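Local coordinates for beta-catenin homolog sys-1 (PDB 3C2G), which acts as a transcription coregulator in the Wnt signaling asymmetry pathway, binding the TCF factor POP-1 directly and activating or repressing its target genes, at residues Cys50-Gln53 against Ile54-Ile57; Lys205-Phe208 against Ile209-Asn213; His336-Asp339 against Glu340-Tyr343; Asn610-Leu613 against Ser614-Pro617. All coordinates share one frame; numbering follows the deposited sequence.

Interaction 1 (Cys50-Gln53 against Ile54-Ile57); sequences CVQQ and ILNI
The side-chain amides of Q52 and N56, one helical turn apart, meet through a single bond: Q52 NE2 donates to N56 OD1 over 3.2 Å. The N-H is used well, since the acceptor lies in the amide plane of Q52, yet on the acceptor side the nitrogen stands 53° out of the carbonyl plane of N56, so it approaches from above and misses the lone pairs. The two amides are turned 56° from each other. Q52 reaches this position with CG anti to its backbone N (chi1 -157°) and a bend at the next torsion, which swings the amide on toward N56. Beneath the pair, the backbone N of N56 gives the i to i+4 bond to Q52 O at 2.8 Å, so the same two residues are joined twice. On the adjoining face of the helix, V51 and L55 lie side by side and point the same way, V51 CG1 packing on L55 CD1 at 3.8 Å, while L55 N bonds V51 O at 2.8 Å. Further out, Q52 OE1 is held by NE2 of Q100, and F88 of helix 71-90 packs on V51, I54 and L55; I11 of helix 3-13 and I30, W33 and I34 of helix 20-37 pack on I54. With a leucine in place of N56, Q52 NE2 would probably lose this acceptor and its amide would be freer to turn. Helix 47-62 thus keeps an apolar side for its neighbours in the helical stack, and its polar side carries a Q52 amide used at both ends.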
loop_
_atom_site.group_PDB
_atom_site.type_symbol
_atom_site.label_atom_id
_atom_site.label_comp_id
_atom_site.label_asym_id
_atom_site.label_seq_id
_atom_site.Cartn_x
_atom_site.Cartn_y
_atom_site.Cartn_z
ATOM N N CYS A 50 41.530 16.045 13.438
ATOM C CA CYS A 50 42.048 14.682 13.562
ATOM C C CYS A 50 41.325 13.756 12.575
ATOM O O CYS A 50 41.956 13.023 11.818
ATOM C CB CYS A 50 41.885 14.189 15.001
ATOM S SG CYS A 50 42.331 12.445 15.289
ATOM N N VAL A 51 39.994 13.829 12.568
ATOM C CA VAL A 51 39.170 13.093 11.615
ATOM C C VAL A 51 39.434 13.534 10.169
ATOM O O VAL A 51 39.607 12.696 9.290
ATOM C CB VAL A 51 37.661 13.199 11.980
ATOM C CG1 VAL A 51 36.770 12.633 10.872
ATOM C CG2 VAL A 51 37.387 12.491 13.298
ATOM N N GLN A 52 39.484 14.841 9.926
ATOM C CA GLN A 52 39.777 15.347 8.580
ATOM C C GLN A 52 41.103 14.828 8.009
ATOM O O GLN A 52 41.175 14.467 6.824
ATOM C CB GLN A 52 39.744 16.876 8.539
ATOM C CG GLN A 52 39.492 17.445 7.143
ATOM C CD GLN A 52 38.216 16.882 6.485
ATOM O OE1 GLN A 52 37.106 17.025 7.017
ATOM N NE2 GLN A 52 38.381 16.242 5.324
ATOM N N GLN A 53 42.138 14.804 8.853
ATOM C CA GLN A 53 43.455 14.273 8.491
ATOM C C GLN A 53 43.356 12.826 8.026
ATOM O O GLN A 53 43.901 12.481 6.977
ATOM C CB GLN A 53 44.434 14.343 9.677
ATOM C CG GLN A 53 44.979 15.716 9.997
ATOM C CD GLN A 53 45.995 15.703 11.145
ATOM O OE1 GLN A 53 45.700 15.250 12.262
ATOM N NE2 GLN A 53 47.200 16.209 10.871
ATOM N N ILE A 54 42.678 11.986 8.814
ATOM C CA ILE A 54 42.475 10.581 8.456
ATOM C C ILE A 54 41.654 10.448 7.172
ATOM O O ILE A 54 42.006 9.668 6.280
ATOM C CB ILE A 54 41.769 9.785 9.571
ATOM C CG1 ILE A 54 42.424 10.039 10.936
ATOM C CG2 ILE A 54 41.706 8.296 9.213
ATOM C CD1 ILE A 54 43.405 9.002 11.378
ATOM N N LEU A 55 40.564 11.207 7.080
ATOM C CA LEU A 55 39.702 11.141 5.910
ATOM C C LEU A 55 40.504 11.505 4.677
ATOM O O LEU A 55 40.375 10.864 3.627
ATOM C CB LEU A 55 38.476 12.055 6.047
ATOM C CG LEU A 55 37.381 11.665 7.056
ATOM C CD1 LEU A 55 36.278 12.732 7.103
ATOM C CD2 LEU A 55 36.797 10.287 6.753
ATOM N N ASN A 56 41.350 12.522 4.814
ATOM C CA ASN A 56 42.142 12.983 3.688
ATOM C C ASN A 56 43.165 11.951 3.250
ATOM O O ASN A 56 43.495 11.881 2.068
ATOM C CB ASN A 56 42.794 14.333 3.987
ATOM C CG ASN A 56 41.827 15.496 3.814
ATOM O OD1 ASN A 56 40.709 15.333 3.303
ATOM N ND2 ASN A 56 42.258 16.683 4.226
ATOM N N ILE A 57 43.636 11.136 4.194
ATOM C CA ILE A 57 44.528 10.024 3.862
ATOM C C ILE A 57 43.765 8.863 3.204
ATOM O O ILE A 57 44.215 8.299 2.192
ATOM C CB ILE A 57 45.352 9.530 5.091
ATOM C CG1 ILE A 57 46.376 10.593 5.510
ATOM C CG2 ILE A 57 46.083 8.239 4.763
ATOM C CD1 ILE A 57 47.127 10.269 6.805
#

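Interaction 2 (Lys205-Phe208 against Ile209-Asn213); sequences KDYF and IWNNN
I209 packs tightly against the backbone of K205: its CG1 lies 3.3 Å from K205 O, and the same carbonyl takes the I209 N-H at 2.9 Å, in the carbonyl plane. Beside it, D206 and W210 approach obliquely. D206 OD1 sits at the edge of the indole, in the ring plane and 3.8 Å from W210 CD1, with carboxylate and ring planes 61° apart; the bond of this oxygen goes to NE2 of H272. One indole face is met by I209 CG2, while H215 stacks on W210 and F194 packs edge-to-face with F208. The apolar residues F208, I209 and W210 are therefore buried among helices 189-198, 224-239 and 274-282. The other side is much looser, with both Y207 and N212 exposed. The Y207 side chain, CG anti to the backbone N (chi1 177°), extends along the surface, where N212 OD1 comes to the ring edge at 3.8 Å from Y207 CD1. N211 OD1 stands 3.9 Å from Y207 CE1, in an oblique approach. The backbone marks where the helix stops: N211 N still bonds Y207 O, but its phi is +49°, and W210 to N213 form a type I' beta turn, closed by N213 N to W210 O at 2.9 Å. The N213 amide adds a bond from ND2 to N211 O at 3.0 Å. A positive-phi residue right after the last helical one, leading into a tight turn, is a common way to end a helix, and here it concludes helix 202-210 within the armadillo domain.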
loop_
_atom_site.group_PDB
_atom_site.type_symbol
_atom_site.label_atom_id
_atom_site.label_comp_id
_atom_site.label_asym_id
_atom_site.label_seq_id
_atom_site.Cartn_x
_atom_site.Cartn_y
_atom_site.Cartn_z
ATOM N N LYS A 205 12.118 7.949 -9.890
ATOM C CA LYS A 205 11.291 6.776 -10.112
ATOM C C LYS A 205 11.001 6.612 -11.596
ATOM O O LYS A 205 11.212 5.531 -12.162
ATOM C CB LYS A 205 9.995 6.867 -9.311
ATOM C CG LYS A 205 10.214 6.725 -7.825
ATOM C CD LYS A 205 8.948 6.974 -7.062
ATOM C CE LYS A 205 9.209 7.080 -5.578
ATOM N NZ LYS A 205 7.927 7.278 -4.856
ATOM N N ASP A 206 10.558 7.702 -12.221
ATOM C CA ASP A 206 10.261 7.728 -13.649
ATOM C C ASP A 206 11.491 7.559 -14.516
ATOM O O ASP A 206 11.392 7.075 -15.639
ATOM C CB ASP A 206 9.542 9.019 -14.028
ATOM C CG ASP A 206 8.081 9.004 -13.650
ATOM O OD1 ASP A 206 7.548 7.925 -13.319
ATOM O OD2 ASP A 206 7.457 10.078 -13.685
ATOM N N TYR A 207 12.649 7.974 -14.024
ATOM C CA TYR A 207 13.859 7.731 -14.792
ATOM C C TYR A 207 14.188 6.240 -14.774
ATOM O O TYR A 207 14.531 5.665 -15.806
ATOM C CB TYR A 207 15.057 8.581 -14.326
ATOM C CG TYR A 207 16.313 8.240 -15.098
ATOM C CD1 TYR A 207 16.400 8.498 -16.467
ATOM C CD2 TYR A 207 17.395 7.616 -14.473
ATOM C CE1 TYR A 207 17.539 8.162 -17.195
ATOM C CE2 TYR A 207 18.548 7.274 -15.196
ATOM C CZ TYR A 207 18.608 7.555 -16.557
ATOM O OH TYR A 207 19.736 7.223 -17.283
ATOM N N PHE A 208 14.056 5.623 -13.602
ATOM C CA PHE A 208 14.313 4.189 -13.456
ATOM C C PHE A 208 13.337 3.310 -14.230
ATOM O O PHE A 208 13.739 2.319 -14.823
ATOM C CB PHE A 208 14.337 3.780 -11.981
ATOM C CG PHE A 208 15.530 4.293 -11.229
ATOM C CD1 PHE A 208 16.780 4.352 -11.834
ATOM C CD2 PHE A 208 15.407 4.695 -9.902
ATOM C CE1 PHE A 208 17.879 4.821 -11.132
ATOM C CE2 PHE A 208 16.500 5.160 -9.191
ATOM C CZ PHE A 208 17.735 5.224 -9.805
ATOM N N ILE A 209 12.060 3.679 -14.216
ATOM C CA ILE A 209 11.033 2.941 -14.932
ATOM C C ILE A 209 11.147 3.158 -16.440
ATOM O O ILE A 209 11.397 2.219 -17.200
ATOM C CB ILE A 209 9.626 3.364 -14.470
ATOM C CG1 ILE A 209 9.381 2.932 -13.031
ATOM C CG2 ILE A 209 8.560 2.768 -15.369
ATOM C CD1 ILE A 209 8.284 3.719 -12.360
ATOM N N TRP A 210 10.979 4.407 -16.859
ATOM C CA TRP A 210 10.756 4.719 -18.257
ATOM C C TRP A 210 12.025 5.010 -19.050
ATOM O O TRP A 210 12.015 4.922 -20.271
ATOM C CB TRP A 210 9.761 5.868 -18.377
ATOM C CG TRP A 210 8.434 5.535 -17.778
ATOM C CD1 TRP A 210 7.901 6.043 -16.631
ATOM C CD2 TRP A 210 7.480 4.595 -18.281
ATOM N NE1 TRP A 210 6.667 5.498 -16.398
ATOM C CE2 TRP A 210 6.387 4.595 -17.390
ATOM C CE3 TRP A 210 7.443 3.749 -19.400
ATOM C CZ2 TRP A 210 5.259 3.785 -17.586
ATOM C CZ3 TRP A 210 6.325 2.947 -19.594
ATOM C CH2 TRP A 210 5.247 2.972 -18.690
ATOM N N ASN A 211 13.110 5.357 -18.364
ATOM C CA ASN A 211 14.372 5.679 -19.035
ATOM C C ASN A 211 14.142 6.678 -20.179
ATOM O O ASN A 211 14.672 6.516 -21.278
ATOM C CB ASN A 211 15.039 4.387 -19.538
ATOM C CG ASN A 211 16.540 4.535 -19.776
ATOM O OD1 ASN A 211 17.045 5.629 -20.053
ATOM N ND2 ASN A 211 17.260 3.417 -19.684
ATOM N N ASN A 212 13.323 7.695 -19.913
ATOM C CA ASN A 212 12.976 8.717 -20.913
ATOM C C ASN A 212 12.280 8.195 -22.182
ATOM O O ASN A 212 12.469 8.745 -23.268
ATOM C CB ASN A 212 14.204 9.577 -21.279
ATOM C CG ASN A 212 14.609 10.531 -20.161
ATOM O OD1 ASN A 212 15.746 10.494 -19.673
ATOM N ND2 ASN A 212 13.674 11.381 -19.739
ATOM N N ASN A 213 11.483 7.139 -22.040
ATOM C CA ASN A 213 10.632 6.660 -23.134
ATOM C C ASN A 213 9.164 6.990 -22.877
ATOM O O ASN A 213 8.799 7.310 -21.747
ATOM C CB ASN A 213 10.813 5.157 -23.353
ATOM C CG ASN A 213 12.092 4.830 -24.087
ATOM O OD1 ASN A 213 12.064 4.351 -25.224
ATOM N ND2 ASN A 213 13.229 5.100 -23.451
#

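Interaction 3 (His336-Asp339 against Glu340-Tyr343); sequences HPDD and EVIY
H336 and V341 supply the apolar part, crossing at about a right angle: V341 CG2 lies 3.6 Å from H336 CD2, approaching the imidazole obliquely. H336 holds CG anti to the backbone N (chi1 -160°), which carries the ring to V341. Separately, the I342 CD1 methyl rests on the carbonyl oxygen of H336, 3.3 Å from CD1 to O. The polar part belongs to the helix start. D338 is the N-cap of helix 339-352, and its OD2 accepts a weak capping bond from E340 N at 3.4 Å. Its carbonyl takes the I342 N-H at 3.2 Å, the first i to i+4 bond, and a weaker, bent one from V341; D339 O to Y343 N at 2.8 Å follows. Charges are met from outside: D339 bridges to K390 and also bonds Y379, E340 bridges to R393, and Y343 lies in cation-pi contact with R393 while packing on an aromatic side chain of the bound peptide. Were D338 a leucine, the E340 N-H would be likely to lose its weak capping acceptor. Three acidic residues in a row at a helix N-terminus are consistent with a favourable interaction with the helix dipole, the basic side chains balancing D339 and E340.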
loop_
_atom_site.group_PDB
_atom_site.type_symbol
_atom_site.label_atom_id
_atom_site.label_comp_id
_atom_site.label_asym_id
_atom_site.label_seq_id
_atom_site.Cartn_x
_atom_site.Cartn_y
_atom_site.Cartn_z
ATOM N N HIS A 336 -5.509 -19.255 3.339
ATOM C CA HIS A 336 -4.417 -18.601 4.066
ATOM C C HIS A 336 -4.877 -17.979 5.372
ATOM O O HIS A 336 -5.740 -17.112 5.375
ATOM C CB HIS A 336 -3.681 -17.565 3.229
ATOM C CG HIS A 336 -2.323 -17.245 3.761
ATOM N ND1 HIS A 336 -1.178 -17.847 3.283
ATOM C CD2 HIS A 336 -1.928 -16.431 4.766
ATOM C CE1 HIS A 336 -0.134 -17.398 3.953
ATOM N NE2 HIS A 336 -0.561 -16.531 4.854
ATOM N N PRO A 337 -4.284 -18.419 6.491
ATOM C CA PRO A 337 -4.825 -18.056 7.798
ATOM C C PRO A 337 -4.541 -16.634 8.303
ATOM O O PRO A 337 -5.078 -16.248 9.353
ATOM C CB PRO A 337 -4.198 -19.091 8.735
ATOM C CG PRO A 337 -2.926 -19.502 8.071
ATOM C CD PRO A 337 -3.096 -19.292 6.591
ATOM N N ASP A 338 -3.746 -15.835 7.594
ATOM C CA ASP A 338 -3.474 -14.506 8.145
ATOM C C ASP A 338 -4.193 -13.313 7.508
ATOM O O ASP A 338 -4.297 -13.183 6.276
ATOM C CB ASP A 338 -1.978 -14.308 8.472
ATOM C CG ASP A 338 -1.317 -13.234 7.668
ATOM O OD1 ASP A 338 -0.878 -13.511 6.540
ATOM O OD2 ASP A 338 -1.181 -12.119 8.197
ATOM N N ASP A 339 -4.712 -12.456 8.383
ATOM C CA ASP A 339 -5.588 -11.357 7.997
ATOM C C ASP A 339 -4.991 -10.367 7.012
ATOM O O ASP A 339 -5.730 -9.775 6.224
ATOM C CB ASP A 339 -6.112 -10.627 9.231
ATOM C CG ASP A 339 -7.149 -11.444 9.997
ATOM O OD1 ASP A 339 -7.768 -12.368 9.409
ATOM O OD2 ASP A 339 -7.350 -11.155 11.198
ATOM N N GLU A 340 -3.672 -10.185 7.040
ATOM C CA GLU A 340 -3.036 -9.262 6.107
ATOM C C GLU A 340 -3.184 -9.780 4.691
ATOM O O GLU A 340 -3.406 -9.014 3.762
ATOM C CB GLU A 340 -1.551 -9.062 6.436
ATOM C CG GLU A 340 -1.285 -8.184 7.654
ATOM C CD GLU A 340 -1.842 -6.768 7.516
ATOM O OE1 GLU A 340 -1.769 -6.193 6.398
ATOM O OE2 GLU A 340 -2.351 -6.230 8.535
ATOM N N VAL A 341 -3.057 -11.090 4.534
ATOM C CA VAL A 341 -3.205 -11.710 3.238
ATOM C C VAL A 341 -4.670 -11.621 2.785
ATOM O O VAL A 341 -4.936 -11.297 1.632
ATOM C CB VAL A 341 -2.663 -13.168 3.248
ATOM C CG1 VAL A 341 -2.944 -13.858 1.950
ATOM C CG2 VAL A 341 -1.162 -13.165 3.483
ATOM N N ILE A 342 -5.612 -11.867 3.702
ATOM C CA ILE A 342 -7.034 -11.768 3.392
ATOM C C ILE A 342 -7.358 -10.342 2.983
ATOM O O ILE A 342 -8.104 -10.106 2.026
ATOM C CB ILE A 342 -7.946 -12.161 4.588
ATOM C CG1 ILE A 342 -7.637 -13.573 5.117
ATOM C CG2 ILE A 342 -9.406 -12.037 4.216
ATOM C CD1 ILE A 342 -7.524 -14.634 4.069
ATOM N N TYR A 343 -6.780 -9.395 3.708
ATOM C CA TYR A 343 -7.002 -7.993 3.438
ATOM C C TYR A 343 -6.535 -7.632 2.046
ATOM O O TYR A 343 -7.288 -7.016 1.297
ATOM C CB TYR A 343 -6.291 -7.129 4.462
ATOM C CG TYR A 343 -6.254 -5.673 4.091
ATOM C CD1 TYR A 343 -7.432 -4.894 4.122
ATOM C CD2 TYR A 343 -5.046 -5.052 3.724
ATOM C CE1 TYR A 343 -7.408 -3.546 3.788
ATOM C CE2 TYR A 343 -5.008 -3.692 3.390
ATOM C CZ TYR A 343 -6.189 -2.943 3.418
ATOM O OH TYR A 343 -6.169 -1.594 3.090
#

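Interaction 4 (Asn610-Leu613 against Ser614-Pro617); sequences NSLL and SRFP
S611 O accepts the hydroxyl of S614, OG to O 3.0 Å, the shortest polar bond of the contact. S614 OG is placed between its own backbone N and carbonyl carbon (chi1 74°), which lets it fold back onto the preceding turn. The donor stands 35° out of the carbonyl plane, above it and clear of the lone pairs. The backbone N of S614 bonds N610 O at 3.2 Å, so the residue after the last helical one is gripped by two carbonyls. Two further bonds follow, R615 N to L612 O and F616 N to L613 O, each at 3.2 Å with the donor well above the carbonyl plane. The second closes a type I beta turn from L613 to F616, which ends helix 603-613, the last helix of the armadillo domain, and sends the chain into its C-terminal tail. F616 turns back over the helix end: its ring edge meets L613 O in plane, CD2 lies 3.3 Å from L612 O, and CE2 packs on L612 CD1 at 3.8 Å. L612 itself is buried against L570, C573 and L577 of helix 563-579 and L594 of helix 591-598. R615 CB and CG rest on the same L612 O, 3.3 Å from CG to that oxygen, and the side chain goes on to helix 563-579, where its NE forms a salt bridge with D574 and L577 packs beside it.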
loop_
_atom_site.group_PDB
_atom_site.type_symbol
_atom_site.label_atom_id
_atom_site.label_comp_id
_atom_site.label_asym_id
_atom_site.label_seq_id
_atom_site.Cartn_x
_atom_site.Cartn_y
_atom_site.Cartn_z
ATOM N N ASN A 610 -45.611 19.486 -3.303
ATOM C CA ASN A 610 -46.949 19.905 -2.870
ATOM C C ASN A 610 -47.807 18.787 -2.293
ATOM O O ASN A 610 -48.665 19.040 -1.438
ATOM C CB ASN A 610 -47.698 20.777 -3.905
ATOM C CG ASN A 610 -47.647 20.218 -5.311
ATOM O OD1 ASN A 610 -48.110 19.105 -5.571
ATOM N ND2 ASN A 610 -47.106 21.005 -6.239
ATOM N N SER A 611 -47.539 17.550 -2.703
ATOM C CA SER A 611 -48.140 16.393 -2.032
ATOM C C SER A 611 -47.722 16.359 -0.561
ATOM O O SER A 611 -48.546 16.104 0.311
ATOM C CB SER A 611 -47.742 15.085 -2.712
ATOM O OG SER A 611 -47.894 15.169 -4.113
ATOM N N LEU A 612 -46.442 16.626 -0.299
ATOM C CA LEU A 612 -45.924 16.690 1.067
ATOM C C LEU A 612 -46.427 17.930 1.814
ATOM O O LEU A 612 -46.712 17.863 3.012
ATOM C CB LEU A 612 -44.388 16.628 1.079
ATOM C CG LEU A 612 -43.628 16.708 2.413
ATOM C CD1 LEU A 612 -44.045 15.619 3.391
ATOM C CD2 LEU A 612 -42.139 16.656 2.181
ATOM N N LEU A 613 -46.540 19.051 1.102
ATOM C CA LEU A 613 -47.047 20.309 1.684
ATOM C C LEU A 613 -48.434 20.171 2.337
ATOM O O LEU A 613 -48.660 20.674 3.445
ATOM C CB LEU A 613 -47.069 21.412 0.623
ATOM C CG LEU A 613 -47.205 22.869 1.071
ATOM C CD1 LEU A 613 -45.979 23.337 1.860
ATOM C CD2 LEU A 613 -47.444 23.774 -0.142
ATOM N N SER A 614 -49.341 19.466 1.665
ATOM C CA SER A 614 -50.711 19.302 2.152
ATOM C C SER A 614 -50.827 18.536 3.476
ATOM O O SER A 614 -51.891 18.520 4.091
ATOM C CB SER A 614 -51.585 18.633 1.086
ATOM O OG SER A 614 -51.278 17.252 0.965
ATOM N N ARG A 615 -49.740 17.905 3.909
ATOM C CA ARG A 615 -49.741 17.119 5.148
ATOM C C ARG A 615 -49.693 17.992 6.402
ATOM O O ARG A 615 -50.177 17.590 7.467
ATOM C CB ARG A 615 -48.558 16.147 5.184
ATOM C CG ARG A 615 -48.428 15.226 3.986
ATOM C CD ARG A 615 -49.191 13.942 4.162
ATOM N NE ARG A 615 -48.893 13.015 3.076
ATOM C CZ ARG A 615 -49.589 11.913 2.819
ATOM N NH1 ARG A 615 -50.633 11.598 3.573
ATOM N NH2 ARG A 615 -49.239 11.129 1.808
ATOM N N PHE A 616 -49.119 19.183 6.268
ATOM C CA PHE A 616 -48.799 20.021 7.421
ATOM C C PHE A 616 -49.936 20.926 7.891
ATOM O O PHE A 616 -50.835 21.244 7.114
ATOM C CB PHE A 616 -47.523 20.819 7.129
ATOM C CG PHE A 616 -46.302 19.959 7.069
ATOM C CD1 PHE A 616 -45.515 19.775 8.201
ATOM C CD2 PHE A 616 -45.970 19.285 5.898
ATOM C CE1 PHE A 616 -44.406 18.953 8.161
ATOM C CE2 PHE A 616 -44.867 18.464 5.850
ATOM C CZ PHE A 616 -44.079 18.294 6.983
ATOM N N PRO A 617 -49.910 21.336 9.175
ATOM C CA PRO A 617 -50.888 22.337 9.617
ATOM C C PRO A 617 -50.806 23.619 8.777
ATOM O O PRO A 617 -49.796 23.868 8.105
ATOM C CB PRO A 617 -50.480 22.614 11.069
ATOM C CG PRO A 617 -49.737 21.410 11.490
ATOM C CD PRO A 617 -49.023 20.913 10.277
#

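In the fold
Following the chain from the N terminus, all four contacts come in series; each is a local turn between adjoining segments, so none closes a long loop, and none nests in or crosses another. Interaction 1 lies within helix 47-62 near one end of the elongated domain, against helices 3-13, 20-37 and 71-90. Interaction 2 ends helix 202-210, its centre about 39 Å from that of interaction 1, among helices 189-198, 224-239 and 274-282. Interaction 3 starts helix 339-352 nearest the middle, joining it through a loop to helix 325-335, against helices 298-311 and 388-409 beside the bound peptide. Interaction 4 ends helix 603-613, its centre about 91 Å from interaction 1's, across the chain's centre.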